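Local coordinates for protein tapirin (Caldicellulosiruptor kristjanssonii, PDB 6N2B) that probably binds cellulose through its C-terminal beta-helix domain, helping this extreme thermophile adhere to plant biomass, and carries a calcium ion, at residues 361-372 with 382-393. Sequence-based numbering, arbitrary orientation.
Sequences EVRNNGRVFIEA and SISGGTIEGPGT
Val362 and Val368 each bond the next coil of the parallel beta-helix through both backbone N and O. Val362 N donates to Ser382 O (3.1 Å) and Val362 O accepts from Ser384 N; one strand on, Val368 N reaches Thr387 O and Val368 O takes Glu389 N. Thr387 N to Gly366 O and Ile370 N to Glu389 O continue the ladder, and beyond strand 387-389, Gly392 N donates to Ile370 O.

Inside the coils, aliphatic side chains pack between successive turns: Val368 CB lies against Ile388 CG1 at 3.8 Å, while Ile370 CD1 runs obliquely against Ile388 CG2 (3.9 Å). Gly386 CA lies 3.9 Å from Val362 CG1.

On the outward face, Gly390 CA sits over the Phe369 ring in a CH-pi contact, 3.8 Å from its centroid, and Thr387 CG2 lies beside the stem of Arg367. The Arg363 chain, bent at chi3 (-56°), brings NE to Glu361 OE1 (2.9 Å) in a salt bridge, with Ser382 OG at the guanidinium edge and Ser384 O over one face. With the guanidinium trimmed back to an alanine here, Glu361 OE1 would probably lose its mate and Ser382 and Ser384 the cover over them, leaving Lys338 to hold Glu361 through OE2.

Strands 359-363 and 367-370 are flanked on the preceding coil by 338-341 and 346-349; 380-384 is the last strand of its parallel sheet, and Leu376 of strand 375-378 touches Val368 and Ile370.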
# COMPACT_ATOMS: atom_id res chain seq x y z
N GLU A 361 12.57 23.05 9.50
CA GLU A 361 13.93 22.83 9.97
C GLU A 361 14.76 22.28 8.82
O GLU A 361 14.34 21.33 8.16
CB GLU A 361 13.94 21.87 11.16
CG GLU A 361 15.30 21.72 11.85
CD GLU A 361 15.34 20.56 12.84
OE1 GLU A 361 16.32 19.78 12.80
OE2 GLU A 361 14.38 20.44 13.64
N VAL A 362 15.92 22.89 8.57
CA VAL A 362 16.90 22.40 7.60
C VAL A 362 18.25 22.33 8.29
O VAL A 362 18.58 23.20 9.11
CB VAL A 362 16.96 23.29 6.34
CG1 VAL A 362 17.84 22.65 5.25
CG2 VAL A 362 15.56 23.57 5.82
N ARG A 363 19.04 21.31 7.97
CA ARG A 363 20.14 20.92 8.83
C ARG A 363 21.09 20.03 8.03
O ARG A 363 20.72 19.51 6.98
CB ARG A 363 19.60 20.19 10.07
CG ARG A 363 20.56 19.98 11.22
CD ARG A 363 19.78 19.86 12.53
NE ARG A 363 18.92 21.03 12.78
CZ ARG A 363 19.30 22.16 13.37
NH1 ARG A 363 20.56 22.32 13.80
NH2 ARG A 363 18.43 23.15 13.54
N ASN A 364 22.32 19.89 8.55
CA ASN A 364 23.32 18.95 8.05
C ASN A 364 23.27 18.73 6.55
O ASN A 364 23.04 17.60 6.10
CB ASN A 364 23.18 17.60 8.76
CG ASN A 364 23.36 17.69 10.27
OD1 ASN A 364 23.95 18.65 10.78
ND2 ASN A 364 22.87 16.69 10.99
N ASN A 365 23.44 19.79 5.76
CA ASN A 365 23.48 19.76 4.30
C ASN A 365 22.14 19.41 3.66
O ASN A 365 22.11 19.10 2.46
CB ASN A 365 24.56 18.82 3.76
CG ASN A 365 25.95 19.39 3.93
OD1 ASN A 365 26.80 18.77 4.57
ND2 ASN A 365 26.18 20.60 3.38
N GLY A 366 21.05 19.43 4.41
CA GLY A 366 19.75 19.42 3.78
C GLY A 366 19.58 20.62 2.86
O GLY A 366 20.19 21.68 3.06
N ARG A 367 18.77 20.44 1.82
CA ARG A 367 18.49 21.50 0.87
C ARG A 367 16.99 21.58 0.64
O ARG A 367 16.33 20.55 0.51
CB ARG A 367 19.22 21.26 -0.46
CG ARG A 367 20.71 20.99 -0.30
CD ARG A 367 21.52 21.41 -1.53
NE ARG A 367 21.01 20.86 -2.79
CZ ARG A 367 20.96 19.56 -3.11
NH1 ARG A 367 21.37 18.63 -2.25
NH2 ARG A 367 20.48 19.19 -4.29
N VAL A 368 16.45 22.79 0.61
CA VAL A 368 15.08 23.02 0.15
C VAL A 368 15.16 23.92 -1.07
O VAL A 368 15.73 25.02 -0.99
CB VAL A 368 14.19 23.65 1.22
CG1 VAL A 368 12.97 24.31 0.55
CG2 VAL A 368 13.76 22.63 2.24
N PHE A 369 14.60 23.48 -2.18
CA PHE A 369 14.55 24.26 -3.40
C PHE A 369 13.11 24.68 -3.66
O PHE A 369 12.22 23.83 -3.70
CB PHE A 369 15.12 23.46 -4.56
CG PHE A 369 15.38 24.26 -5.79
CD1 PHE A 369 14.37 24.46 -6.74
CD2 PHE A 369 16.64 24.78 -6.03
CE1 PHE A 369 14.61 25.19 -7.90
CE2 PHE A 369 16.89 25.52 -7.19
CZ PHE A 369 15.88 25.72 -8.13
N ILE A 370 12.89 25.97 -3.83
CA ILE A 370 11.57 26.50 -4.17
C ILE A 370 11.61 26.96 -5.63
O ILE A 370 12.37 27.87 -5.99
CB ILE A 370 11.16 27.64 -3.23
CG1 ILE A 370 11.41 27.19 -1.80
CG2 ILE A 370 9.70 28.02 -3.45
CD1 ILE A 370 11.45 28.29 -0.83
N GLU A 371 10.81 26.31 -6.47
CA GLU A 371 10.90 26.64 -7.88
C GLU A 371 10.16 27.94 -8.16
O GLU A 371 9.40 28.45 -7.33
CB GLU A 371 10.36 25.50 -8.73
CG GLU A 371 11.39 24.41 -8.98
CD GLU A 371 10.85 23.24 -9.78
OE1 GLU A 371 9.65 23.26 -10.15
OE2 GLU A 371 11.64 22.30 -10.05
N ALA A 372 10.42 28.48 -9.35
CA ALA A 372 9.75 29.69 -9.77
C ALA A 372 8.24 29.48 -9.77
O ALA A 372 7.74 28.47 -10.25
CB ALA A 372 10.23 30.09 -11.17
N SER A 382 14.36 27.32 11.09
CA SER A 382 15.62 27.06 11.79
C SER A 382 16.58 26.41 10.80
O SER A 382 16.51 25.20 10.58
CB SER A 382 15.40 26.16 13.01
OG SER A 382 16.63 25.55 13.41
N ILE A 383 17.48 27.21 10.25
CA ILE A 383 18.42 26.75 9.24
C ILE A 383 19.81 26.81 9.85
O ILE A 383 20.39 27.90 9.96
CB ILE A 383 18.36 27.60 7.97
CG1 ILE A 383 16.91 27.87 7.59
CG2 ILE A 383 19.07 26.90 6.84
CD1 ILE A 383 16.77 28.97 6.59
N SER A 384 20.36 25.66 10.24
CA SER A 384 21.74 25.58 10.72
C SER A 384 22.46 24.47 9.96
O SER A 384 22.30 23.28 10.28
CB SER A 384 21.82 25.33 12.22
OG SER A 384 23.15 25.51 12.69
N GLY A 385 23.26 24.85 8.98
CA GLY A 385 24.03 23.90 8.20
C GLY A 385 23.47 23.62 6.83
O GLY A 385 24.17 23.03 6.00
N GLY A 386 22.23 24.03 6.57
CA GLY A 386 21.55 23.73 5.33
C GLY A 386 21.25 24.97 4.50
O GLY A 386 21.51 26.11 4.88
N THR A 387 20.68 24.71 3.33
CA THR A 387 20.47 25.71 2.32
C THR A 387 18.99 25.80 1.96
O THR A 387 18.24 24.84 2.11
CB THR A 387 21.30 25.40 1.08
OG1 THR A 387 21.43 26.59 0.31
CG2 THR A 387 20.64 24.31 0.24
N ILE A 388 18.57 26.99 1.54
CA ILE A 388 17.36 27.17 0.75
C ILE A 388 17.72 28.08 -0.42
O ILE A 388 18.14 29.23 -0.21
CB ILE A 388 16.20 27.77 1.55
CG1 ILE A 388 15.74 26.81 2.61
CG2 ILE A 388 15.02 28.07 0.65
CD1 ILE A 388 15.63 27.46 3.91
N GLU A 389 17.57 27.58 -1.64
CA GLU A 389 17.84 28.37 -2.82
C GLU A 389 16.62 28.30 -3.73
O GLU A 389 15.52 27.89 -3.33
CB GLU A 389 19.13 27.91 -3.52
CG GLU A 389 20.20 27.33 -2.60
CD GLU A 389 21.64 27.59 -3.09
OE1 GLU A 389 21.85 28.55 -3.89
OE2 GLU A 389 22.57 26.86 -2.68
N GLY A 390 16.80 28.69 -4.99
CA GLY A 390 15.73 28.68 -5.95
C GLY A 390 15.01 30.01 -6.06
O GLY A 390 15.02 30.83 -5.14
N PRO A 391 14.34 30.22 -7.19
CA PRO A 391 13.74 31.53 -7.50
C PRO A 391 12.34 31.76 -6.95
O PRO A 391 11.74 32.80 -7.26
CB PRO A 391 13.71 31.52 -9.03
CG PRO A 391 13.52 30.06 -9.38
CD PRO A 391 14.26 29.28 -8.33
N GLY A 392 11.80 30.85 -6.15
CA GLY A 392 10.47 31.04 -5.61
C GLY A 392 10.45 31.76 -4.27
O GLY A 392 11.49 32.00 -3.64
N THR A 393 9.24 32.07 -3.83
CA THR A 393 9.00 32.80 -2.59
C THR A 393 9.05 31.89 -1.36
O THR A 393 8.47 30.81 -1.35
CB THR A 393 7.63 33.46 -2.66
OG1 THR A 393 7.55 34.25 -3.85
CG2 THR A 393 7.36 34.31 -1.42